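Local coordinates for Dot/Icm T4SS effector (Legionella pneumophila, PDB 6VVE), which acts as an effector kinase, delivered by the Dot/Icm type IV secretion system, that is activated by the host metabolite inositol hexakisphosphate, at residues 107-112 and 130-135; 15-20 and 134-139; 35-40 and 49-54. All coordinates share one frame; numbering follows the deposited sequence.

Interaction 1 of 3, residues 107-112 and 130-135. With IHP (inositol hexakisphosphate), chain B.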
# COMPACT_ATOMS: atom_id res chain seq x y z
N GLU A 107 -9.53 -0.24 15.51
CA GLU A 107 -8.07 -0.34 15.59
C GLU A 107 -7.45 -0.31 14.20
O GLU A 107 -6.44 0.36 13.97
CB GLU A 107 -7.67 -1.61 16.33
CG GLU A 107 -6.20 -1.71 16.66
CD GLU A 107 -5.75 -0.64 17.65
OE1 GLU A 107 -6.62 -0.04 18.31
OE2 GLU A 107 -4.52 -0.39 17.74
N ILE A 108 -8.03 -1.05 13.25
CA ILE A 108 -7.55 -1.00 11.87
C ILE A 108 -7.62 0.43 11.35
O ILE A 108 -6.67 0.91 10.72
CB ILE A 108 -8.35 -1.97 10.99
CG1 ILE A 108 -7.99 -3.41 11.33
CG2 ILE A 108 -8.08 -1.69 9.51
CD1 ILE A 108 -8.92 -4.44 10.73
N ASN A 109 -8.74 1.11 11.58
CA ASN A 109 -8.90 2.48 11.10
C ASN A 109 -7.81 3.39 11.64
O ASN A 109 -7.24 4.20 10.90
CB ASN A 109 -10.27 3.03 11.49
CG ASN A 109 -11.39 2.50 10.59
OD1 ASN A 109 -11.15 1.86 9.57
ND2 ASN A 109 -12.63 2.77 10.98
N LEU A 110 -7.50 3.27 12.93
CA LEU A 110 -6.44 4.09 13.51
C LEU A 110 -5.10 3.84 12.82
O LEU A 110 -4.35 4.78 12.53
CB LEU A 110 -6.33 3.81 15.01
CG LEU A 110 -5.54 4.83 15.84
CD1 LEU A 110 -6.06 4.86 17.28
CD2 LEU A 110 -4.06 4.52 15.82
N HIS A 111 -4.79 2.58 12.54
CA HIS A 111 -3.53 2.27 11.87
C HIS A 111 -3.54 2.74 10.42
O HIS A 111 -2.52 3.22 9.91
CB HIS A 111 -3.24 0.77 11.95
CG HIS A 111 -2.70 0.34 13.27
ND1 HIS A 111 -1.35 0.30 13.55
CD2 HIS A 111 -3.33 -0.05 14.40
CE1 HIS A 111 -1.18 -0.11 14.80
NE2 HIS A 111 -2.36 -0.33 15.33
N ILE A 112 -4.70 2.64 9.75
CA ILE A 112 -4.79 3.12 8.37
C ILE A 112 -4.58 4.62 8.32
O ILE A 112 -3.89 5.14 7.43
CB ILE A 112 -6.15 2.72 7.75
CG1 ILE A 112 -6.17 1.21 7.50
CG2 ILE A 112 -6.39 3.51 6.48
CD1 ILE A 112 -7.47 0.71 6.86
N LEU A 130 -6.24 3.61 0.33
CA LEU A 130 -6.66 3.34 1.70
C LEU A 130 -8.07 3.87 1.93
O LEU A 130 -8.65 4.57 1.09
CB LEU A 130 -5.68 3.96 2.69
CG LEU A 130 -4.31 3.28 2.76
CD1 LEU A 130 -3.35 4.05 3.67
CD2 LEU A 130 -4.45 1.85 3.26
N GLY A 131 -8.62 3.54 3.09
CA GLY A 131 -9.99 3.90 3.40
C GLY A 131 -10.28 3.64 4.86
O GLY A 131 -9.36 3.41 5.65
N LEU A 132 -11.56 3.66 5.21
CA LEU A 132 -11.97 3.49 6.60
C LEU A 132 -13.20 2.60 6.68
O LEU A 132 -14.05 2.58 5.78
CB LEU A 132 -12.28 4.84 7.26
CG LEU A 132 -11.15 5.86 7.25
CD1 LEU A 132 -11.65 7.22 7.73
CD2 LEU A 132 -9.98 5.39 8.10
N TRP A 133 -13.28 1.86 7.79
CA TRP A 133 -14.42 0.99 8.06
C TRP A 133 -15.50 1.80 8.77
O TRP A 133 -15.25 2.36 9.84
CB TRP A 133 -13.99 -0.20 8.92
CG TRP A 133 -13.15 -1.20 8.21
CD1 TRP A 133 -11.79 -1.31 8.23
CD2 TRP A 133 -13.62 -2.25 7.35
NE1 TRP A 133 -11.39 -2.37 7.45
CE2 TRP A 133 -12.49 -2.96 6.90
CE3 TRP A 133 -14.89 -2.66 6.92
CZ2 TRP A 133 -12.59 -4.05 6.04
CZ3 TRP A 133 -14.98 -3.75 6.07
CH2 TRP A 133 -13.84 -4.43 5.64
N ASN A 134 -16.68 1.85 8.16
CA ASN A 134 -17.82 2.51 8.78
C ASN A 134 -18.47 1.54 9.76
O ASN A 134 -18.83 0.41 9.40
CB ASN A 134 -18.82 2.94 7.71
CG ASN A 134 -19.89 3.88 8.27
OD1 ASN A 134 -20.72 3.48 9.08
ND2 ASN A 134 -19.86 5.13 7.82
N ILE A 135 -18.63 1.98 11.01
CA ILE A 135 -19.03 1.09 12.08
C ILE A 135 -20.20 1.65 12.88
O ILE A 135 -20.45 1.21 14.02
CB ILE A 135 -17.83 0.81 13.02
CG1 ILE A 135 -17.38 2.12 13.68
CG2 ILE A 135 -16.70 0.17 12.25
CD1 ILE A 135 -16.14 2.00 14.50
C1 IHP B . -22.95 9.52 2.37
C2 IHP B . -24.44 9.76 2.67
C3 IHP B . -24.86 9.10 3.98
C4 IHP B . -23.99 9.60 5.14
C5 IHP B . -22.51 9.25 4.88
C6 IHP B . -22.02 9.82 3.56
O11 IHP B . -22.55 10.37 1.31
P1 IHP B . -22.25 9.71 -0.15
O21 IHP B . -20.99 10.30 -0.72
O31 IHP B . -22.11 8.21 -0.02
O41 IHP B . -23.42 10.01 -1.09
O12 IHP B . -25.17 9.21 1.60
P2 IHP B . -26.30 10.15 0.85
O22 IHP B . -26.20 11.57 1.34
O32 IHP B . -26.06 10.11 -0.63
O42 IHP B . -27.67 9.61 1.17
O13 IHP B . -24.67 7.72 3.85
P3 IHP B . -25.82 6.67 4.38
O23 IHP B . -27.11 7.43 4.67
O33 IHP B . -26.07 5.64 3.28
O43 IHP B . -25.35 5.96 5.63
O14 IHP B . -24.40 9.00 6.33
P4 IHP B . -24.66 10.00 7.63
O24 IHP B . -25.76 10.98 7.31
O34 IHP B . -23.38 10.77 7.91
O44 IHP B . -25.05 9.17 8.83
O15 IHP B . -21.73 9.76 5.91
P5 IHP B . -21.00 8.73 6.95
O25 IHP B . -20.92 9.37 8.32
O35 IHP B . -21.77 7.44 7.04
O45 IHP B . -19.60 8.43 6.44
O16 IHP B . -20.75 9.27 3.26
P6 IHP B . -19.42 10.23 3.32
O26 IHP B . -18.61 10.06 2.05
O36 IHP B . -19.82 11.67 3.47
O46 IHP B . -18.58 9.81 4.52
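Asn109 of the helix grips the backbone of Trp133 with both ends of its amide. Trp133 N donates to Asn109 OD1 at 2.8 Å, nearly straight at 175°, from a direction tilted somewhat out of the carbonyl plane. Asn109 ND2 returns a bond to Trp133 O at 2.9 Å. That bond lies in the amide plane of Asn109 and meets a lone pair of the Trp133 carbonyl. Asn109 CG lies anti to its carbonyl carbon (chi1 -77°), which brings it near Trp133 N.

Apolar contacts flank this pair. Ile108 CG2 touches the indole at its edge, 3.9 Å from Trp133 CD1, and Asn109 OD1 lies at the same ring's edge. One helical turn on from Ile108, Ile112 CG2 sits 3.9 Å from Leu130 CB, where the two side chains slide past each other in opposite directions. The same methyl presses on Gly131 O at 3.1 Å. This carbonyl is buried and has no hydrogen-bond partner in the model.

Further out, Trp133 NE1 donates to the backbone O of Asp207, and the rings of Tyr105 and Phe143 meet the indole. Asn109 ND2 has a second acceptor, Tyr18 O. Strand 132-134 is an edge strand of the five-stranded antiparallel sheet and pairs with strand 142-146. This fits the N-lobe of protein kinases, with helix 102-121 probably in the place of helix C. The axis of 107-112 makes 150° with that of 132-134, so the two run roughly antiparallel. Asn134 points away from the helix, and its ND2 makes a weak bond to O35 of inositol hexakisphosphate.

Both polar atoms of the buried Asn109 amide thus meet the N-H and C=O of Trp133, tying the helix to one residue of the strand. The next residue, Asn134, bonds the ligand.

Interaction 2 of 3, residues 15-20 and 134-139; sequences TPHYLS and NIKNEE. With IHP (inositol hexakisphosphate), chain B.
Lys136 lies across one face of the His17 imidazole, with CD over the ring centre at 3.7 Å and only 5° off the normal. Lys136 CB lies 3.6 Å from His17 CD2. Lys136 CG stands between its own backbone N and carbonyl carbon (chi1 65°), and the chain runs extended from there. Its NZ bonds three phosphate oxygens of inositol hexakisphosphate: O35, O43 and O44. His17 ND1 donates to O25 of the ligand at 2.7 Å, with O25 near the ring plane. His17 ND1 and Lys136 NZ are 4.5 Å apart. O25 and O35, which they bind, belong to one phosphate, whose negative charge would ease their closeness if His17 is protonated.

The tight part lies deeper, around Tyr18 and Asn134. Tyr18 OH is 2.6 Å from ligand O45 and also takes a weak bond from Asn134 ND2. The phenol ring and the amide cross with their planes 75° apart. Asn134 OD1 is turned to Lys136 N, a weak bond at 3.3 Å. Ile135 N donates to His17 O at 3.1 Å, from above the carbonyl plane, and Ile135 CD1 reaches Tyr18 O at 3.4 Å. Tyr144 of strand 142-146 packs against Tyr18 and Asn134.

This is one wall of the inositol hexakisphosphate pocket. It joins the loop between strands 12-13 and 26-30 to the loop between strands 132-134 and 142-146, so each of the two antiparallel sheets contributes one loop.

The outer side is looser. There His17 and Lys136 are partly exposed. Beyond Lys136 the segment leaves the contact and turns on itself, with Glu139 N donating to Asn137 OD1 in an Asx turn. Glu139 and Glu138 each form a long, weak ion pair with Arg99.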
# COMPACT_ATOMS: atom_id res chain seq x y z
N THR A 15 -16.44 11.44 13.35
CA THR A 15 -15.59 10.53 14.11
C THR A 15 -16.35 9.37 14.73
O THR A 15 -15.85 8.23 14.65
CB THR A 15 -14.83 11.32 15.19
OG1 THR A 15 -14.16 12.44 14.60
CG2 THR A 15 -13.81 10.44 15.89
N PRO A 16 -17.52 9.56 15.35
CA PRO A 16 -18.20 8.42 15.98
C PRO A 16 -18.55 7.29 15.01
O PRO A 16 -18.77 6.16 15.46
CB PRO A 16 -19.48 9.04 16.58
CG PRO A 16 -19.15 10.49 16.73
CD PRO A 16 -18.23 10.83 15.57
N HIS A 17 -18.59 7.57 13.72
CA HIS A 17 -18.89 6.55 12.72
C HIS A 17 -17.67 5.76 12.29
O HIS A 17 -17.79 4.90 11.40
CB HIS A 17 -19.53 7.19 11.49
CG HIS A 17 -20.85 7.84 11.76
ND1 HIS A 17 -21.48 8.66 10.84
CD2 HIS A 17 -21.66 7.79 12.84
CE1 HIS A 17 -22.62 9.08 11.35
NE2 HIS A 17 -22.76 8.57 12.56
N TYR A 18 -16.49 6.03 12.87
CA TYR A 18 -15.26 5.40 12.40
C TYR A 18 -14.29 5.07 13.52
O TYR A 18 -13.59 4.04 13.46
CB TYR A 18 -14.58 6.33 11.37
CG TYR A 18 -15.35 6.47 10.08
CD1 TYR A 18 -15.39 5.42 9.16
CD2 TYR A 18 -16.04 7.63 9.78
CE1 TYR A 18 -16.11 5.54 7.97
CE2 TYR A 18 -16.75 7.77 8.60
CZ TYR A 18 -16.78 6.72 7.69
OH TYR A 18 -17.50 6.83 6.52
N LEU A 19 -14.23 5.90 14.55
CA LEU A 19 -13.24 5.75 15.60
C LEU A 19 -13.92 5.77 16.96
O LEU A 19 -15.06 6.20 17.10
CB LEU A 19 -12.18 6.86 15.54
CG LEU A 19 -11.34 6.93 14.26
CD1 LEU A 19 -10.53 8.22 14.21
CD2 LEU A 19 -10.42 5.73 14.17
N SER A 20 -13.18 5.30 17.97
CA SER A 20 -13.68 5.34 19.34
C SER A 20 -13.90 6.78 19.78
O SER A 20 -13.18 7.70 19.38
CB SER A 20 -12.69 4.65 20.28
OG SER A 20 -11.38 5.16 20.09
N ASN A 134 -16.68 1.85 8.16
CA ASN A 134 -17.82 2.51 8.78
C ASN A 134 -18.47 1.54 9.76
O ASN A 134 -18.83 0.41 9.40
CB ASN A 134 -18.82 2.94 7.71
CG ASN A 134 -19.89 3.88 8.27
OD1 ASN A 134 -20.72 3.48 9.08
ND2 ASN A 134 -19.86 5.13 7.82
N ILE A 135 -18.63 1.98 11.01
CA ILE A 135 -19.03 1.09 12.08
C ILE A 135 -20.20 1.65 12.88
O ILE A 135 -20.45 1.21 14.02
CB ILE A 135 -17.83 0.81 13.02
CG1 ILE A 135 -17.38 2.12 13.68
CG2 ILE A 135 -16.70 0.17 12.25
CD1 ILE A 135 -16.14 2.00 14.50
N LYS A 136 -20.93 2.60 12.30
CA LYS A 136 -22.06 3.17 13.04
C LYS A 136 -23.14 2.12 13.27
O LYS A 136 -23.92 2.23 14.21
CB LYS A 136 -22.62 4.39 12.30
CG LYS A 136 -23.24 4.12 10.94
CD LYS A 136 -23.38 5.42 10.16
CE LYS A 136 -24.07 5.21 8.82
NZ LYS A 136 -24.19 6.49 8.05
N ASN A 137 -23.21 1.10 12.41
CA ASN A 137 -23.99 -0.11 12.66
C ASN A 137 -23.00 -1.27 12.76
O ASN A 137 -22.39 -1.65 11.75
CB ASN A 137 -25.02 -0.36 11.55
CG ASN A 137 -25.90 -1.57 11.83
OD1 ASN A 137 -25.49 -2.51 12.52
ND2 ASN A 137 -27.12 -1.55 11.30
N GLU A 138 -22.84 -1.83 13.96
CA GLU A 138 -21.87 -2.89 14.17
C GLU A 138 -22.20 -4.14 13.36
O GLU A 138 -21.31 -4.97 13.12
CB GLU A 138 -21.78 -3.22 15.67
CG GLU A 138 -21.12 -4.56 16.01
CD GLU A 138 -19.71 -4.69 15.46
OE1 GLU A 138 -19.16 -3.69 14.95
OE2 GLU A 138 -19.15 -5.81 15.53
N GLU A 139 -23.44 -4.30 12.92
CA GLU A 139 -23.84 -5.44 12.11
C GLU A 139 -23.90 -5.12 10.63
O GLU A 139 -24.21 -6.02 9.82
CB GLU A 139 -25.20 -5.98 12.58
CG GLU A 139 -25.12 -6.86 13.82
CD GLU A 139 -24.70 -6.11 15.06
OE1 GLU A 139 -25.28 -5.03 15.34
OE2 GLU A 139 -23.78 -6.58 15.76
C1 IHP B . -22.95 9.52 2.37
C2 IHP B . -24.44 9.76 2.67
C3 IHP B . -24.86 9.10 3.98
C4 IHP B . -23.99 9.60 5.14
C5 IHP B . -22.51 9.25 4.88
C6 IHP B . -22.02 9.82 3.56
O11 IHP B . -22.55 10.37 1.31
P1 IHP B . -22.25 9.71 -0.15
O21 IHP B . -20.99 10.30 -0.72
O31 IHP B . -22.11 8.21 -0.02
O41 IHP B . -23.42 10.01 -1.09
O12 IHP B . -25.17 9.21 1.60
P2 IHP B . -26.30 10.15 0.85
O22 IHP B . -26.20 11.57 1.34
O32 IHP B . -26.06 10.11 -0.63
O42 IHP B . -27.67 9.61 1.17
O13 IHP B . -24.67 7.72 3.85
P3 IHP B . -25.82 6.67 4.38
O23 IHP B . -27.11 7.43 4.67
O33 IHP B . -26.07 5.64 3.28
O43 IHP B . -25.35 5.96 5.63
O14 IHP B . -24.40 9.00 6.33
P4 IHP B . -24.66 10.00 7.63
O24 IHP B . -25.76 10.98 7.31
O34 IHP B . -23.38 10.77 7.91
O44 IHP B . -25.05 9.17 8.83
O15 IHP B . -21.73 9.76 5.91
P5 IHP B . -21.00 8.73 6.95
O25 IHP B . -20.92 9.37 8.32
O35 IHP B . -21.77 7.44 7.04
O45 IHP B . -19.60 8.43 6.44
O16 IHP B . -20.75 9.27 3.26
P6 IHP B . -19.42 10.23 3.32
O26 IHP B . -18.61 10.06 2.05
O36 IHP B . -19.82 11.67 3.47
O46 IHP B . -18.58 9.81 4.52

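Interaction 3 of 3, residues 35-40 and 49-54. With IHP (inositol hexakisphosphate), chain B.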
# COMPACT_ATOMS: atom_id res chain seq x y z
N VAL A 35 -13.88 14.09 2.77
CA VAL A 35 -13.75 13.50 4.10
C VAL A 35 -12.26 13.44 4.45
O VAL A 35 -11.48 12.80 3.73
CB VAL A 35 -14.39 12.11 4.16
CG1 VAL A 35 -14.05 11.41 5.46
CG2 VAL A 35 -15.90 12.22 3.99
N TYR A 36 -11.89 14.10 5.54
CA TYR A 36 -10.52 14.20 5.99
C TYR A 36 -10.34 13.47 7.32
O TYR A 36 -11.28 13.32 8.11
CB TYR A 36 -10.08 15.65 6.18
CG TYR A 36 -10.17 16.53 4.95
CD1 TYR A 36 -11.36 17.17 4.62
CD2 TYR A 36 -9.07 16.73 4.14
CE1 TYR A 36 -11.44 17.97 3.51
CE2 TYR A 36 -9.14 17.54 3.02
CZ TYR A 36 -10.33 18.15 2.71
OH TYR A 36 -10.41 18.96 1.60
N ALA A 37 -9.10 13.04 7.57
CA ALA A 37 -8.66 12.59 8.89
C ALA A 37 -7.67 13.61 9.43
O ALA A 37 -6.69 13.95 8.76
CB ALA A 37 -8.03 11.20 8.81
N VAL A 38 -7.93 14.11 10.64
CA VAL A 38 -7.13 15.15 11.26
C VAL A 38 -6.48 14.58 12.52
O VAL A 38 -7.17 13.99 13.36
CB VAL A 38 -7.98 16.39 11.62
CG1 VAL A 38 -7.13 17.42 12.37
CG2 VAL A 38 -8.58 17.00 10.36
N ARG A 39 -5.16 14.76 12.64
CA ARG A 39 -4.43 14.32 13.82
C ARG A 39 -4.09 15.51 14.70
O ARG A 39 -3.97 16.65 14.23
CB ARG A 39 -3.15 13.57 13.43
CG ARG A 39 -2.10 14.41 12.74
CD ARG A 39 -0.85 13.59 12.45
NE ARG A 39 0.26 14.40 11.96
CZ ARG A 39 1.13 15.04 12.73
NH1 ARG A 39 1.03 14.95 14.05
NH2 ARG A 39 2.10 15.76 12.20
N PHE A 40 -3.95 15.24 16.00
CA PHE A 40 -3.76 16.27 17.01
C PHE A 40 -2.49 16.01 17.80
O PHE A 40 -2.11 14.86 18.04
CB PHE A 40 -4.96 16.32 17.97
CG PHE A 40 -6.24 16.74 17.33
CD1 PHE A 40 -6.92 15.89 16.47
CD2 PHE A 40 -6.78 18.00 17.57
CE1 PHE A 40 -8.10 16.27 15.87
CE2 PHE A 40 -7.97 18.39 16.98
CZ PHE A 40 -8.62 17.53 16.12
N VAL A 49 -5.21 14.57 6.32
CA VAL A 49 -5.08 13.80 5.09
C VAL A 49 -6.46 13.64 4.47
O VAL A 49 -7.47 13.56 5.18
CB VAL A 49 -4.44 12.42 5.32
CG1 VAL A 49 -2.99 12.58 5.79
CG2 VAL A 49 -5.26 11.61 6.32
N LEU A 50 -6.50 13.59 3.15
CA LEU A 50 -7.74 13.38 2.41
C LEU A 50 -8.02 11.89 2.33
O LEU A 50 -7.12 11.10 1.99
CB LEU A 50 -7.64 14.00 1.02
CG LEU A 50 -8.73 13.66 0.01
CD1 LEU A 50 -10.13 13.95 0.53
CD2 LEU A 50 -8.48 14.45 -1.29
N MSE A 51 -9.26 11.50 2.63
CA MSE A 51 -9.65 10.09 2.57
C MSE A 51 -10.45 9.76 1.30
O MSE A 51 -10.11 8.83 0.59
CB MSE A 51 -10.45 9.71 3.82
CG MSE A 51 -9.73 9.93 5.15
SE MSE A 51 -8.02 8.98 5.34
CE MSE A 51 -8.57 7.18 4.92
N TRP A 52 -11.50 10.53 1.02
CA TRP A 52 -12.29 10.33 -0.19
C TRP A 52 -13.21 11.52 -0.39
O TRP A 52 -13.35 12.39 0.48
CB TRP A 52 -13.11 9.03 -0.12
CG TRP A 52 -14.10 8.97 1.02
CD1 TRP A 52 -15.32 9.58 1.08
CD2 TRP A 52 -13.95 8.25 2.25
NE1 TRP A 52 -15.93 9.29 2.28
CE2 TRP A 52 -15.11 8.48 3.02
CE3 TRP A 52 -12.93 7.44 2.78
CZ2 TRP A 52 -15.28 7.93 4.28
CZ3 TRP A 52 -13.11 6.89 4.04
CH2 TRP A 52 -14.28 7.13 4.77
N LYS A 53 -13.85 11.56 -1.57
CA LYS A 53 -14.80 12.60 -1.92
C LYS A 53 -16.21 12.15 -1.56
O LYS A 53 -16.56 10.98 -1.75
CB LYS A 53 -14.72 12.94 -3.41
CG LYS A 53 -15.61 14.10 -3.85
CD LYS A 53 -15.25 14.58 -5.26
CE LYS A 53 -16.12 15.75 -5.70
NZ LYS A 53 -15.64 17.05 -5.15
N SER A 54 -17.01 13.07 -1.04
CA SER A 54 -18.34 12.78 -0.53
C SER A 54 -19.41 13.46 -1.37
O SER A 54 -19.21 14.57 -1.87
CB SER A 54 -18.47 13.24 0.93
OG SER A 54 -19.82 13.32 1.34
C1 IHP B . -22.95 9.52 2.37
C2 IHP B . -24.44 9.76 2.67
C3 IHP B . -24.86 9.10 3.98
C4 IHP B . -23.99 9.60 5.14
C5 IHP B . -22.51 9.25 4.88
C6 IHP B . -22.02 9.82 3.56
O11 IHP B . -22.55 10.37 1.31
P1 IHP B . -22.25 9.71 -0.15
O21 IHP B . -20.99 10.30 -0.72
O31 IHP B . -22.11 8.21 -0.02
O41 IHP B . -23.42 10.01 -1.09
O12 IHP B . -25.17 9.21 1.60
P2 IHP B . -26.30 10.15 0.85
O22 IHP B . -26.20 11.57 1.34
O32 IHP B . -26.06 10.11 -0.63
O42 IHP B . -27.67 9.61 1.17
O13 IHP B . -24.67 7.72 3.85
P3 IHP B . -25.82 6.67 4.38
O23 IHP B . -27.11 7.43 4.67
O33 IHP B . -26.07 5.64 3.28
O43 IHP B . -25.35 5.96 5.63
O14 IHP B . -24.40 9.00 6.33
P4 IHP B . -24.66 10.00 7.63
O24 IHP B . -25.76 10.98 7.31
O34 IHP B . -23.38 10.77 7.91
O44 IHP B . -25.05 9.17 8.83
O15 IHP B . -21.73 9.76 5.91
P5 IHP B . -21.00 8.73 6.95
O25 IHP B . -20.92 9.37 8.32
O35 IHP B . -21.77 7.44 7.04
O45 IHP B . -19.60 8.43 6.44
O16 IHP B . -20.75 9.27 3.26
P6 IHP B . -19.42 10.23 3.32
O26 IHP B . -18.61 10.06 2.05
O36 IHP B . -19.82 11.67 3.47
O46 IHP B . -18.58 9.81 4.52
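Trp52 CG stands between its own backbone N and carbonyl carbon (chi1 60°), and Val35 CG1 is anti to its backbone N (chi1 171°). This sets Val35 CG1 near Trp52 CZ2 and Val35 CG2 near Trp52 NE1, the latter pair at 3.4 Å. The two side chains lie side by side and point the same way. Val35 CB sits over one face of the indole, 3.9 Å from the centroid of the five-membered ring and offset toward the rim. At the indole edge, Trp52 NE1 donates to O26 of inositol hexakisphosphate at 2.8 Å. Ser54 OG bonds O36 of the same phosphate at 2.7 Å, and Tyr144 meets the indole edge-to-face.

The backbones are antiparallel. Val35 N donates to Trp52 O at 2.9 Å, and Met51 N donates to Val35 O almost in line with the C=O. Further along, Ala37 and Val49 exchange both backbone bonds. Between these pairs Tyr36 faces Leu50 in a non-hydrogen-bonded pair, with Tyr36 CE2 4.3 Å from Leu50 CB on the other face of the sheet. Ala37 CB packs against Val49 CG2 at 3.7 Å. Met51, a selenomethionine, bends at chi2 and chi3, and its SE comes to 4.1 Å from Ala37 CB. Gln116 of helix 102-121 packs on Val49 and Met51.

Met51 and Trp52 both face Val35. This is a classic beta bulge in the hairpin of strands 34-41 and 44-53, and its residues Val35 and Trp52, with Ser54 just beyond, belong to the inositol hexakisphosphate pocket.

In the fold
All three contacts are buried and reach inositol hexakisphosphate, by different chemistry. Interaction 1 is the most central, about 14 Å between its centre and that of the chain, and relies on amide-to-backbone bonds with apolar flanks. Interaction 3 is a sheet contact, built from backbone bonds. Interaction 2 lies furthest out, about 23 Å from centre to centre, with His17 and Lys136 partly exposed, and has the most bonds to the phosphates. Interactions 1 and 2 share Asn134 and Ile135. Interactions 1 and 3 meet by packing: Leu132 CG lies 3.7 Å from Met51 CE. Tyr18 OH of interaction 2 packs on Trp52 CZ2 of interaction 3. The ligand thus meets residues from both sheets.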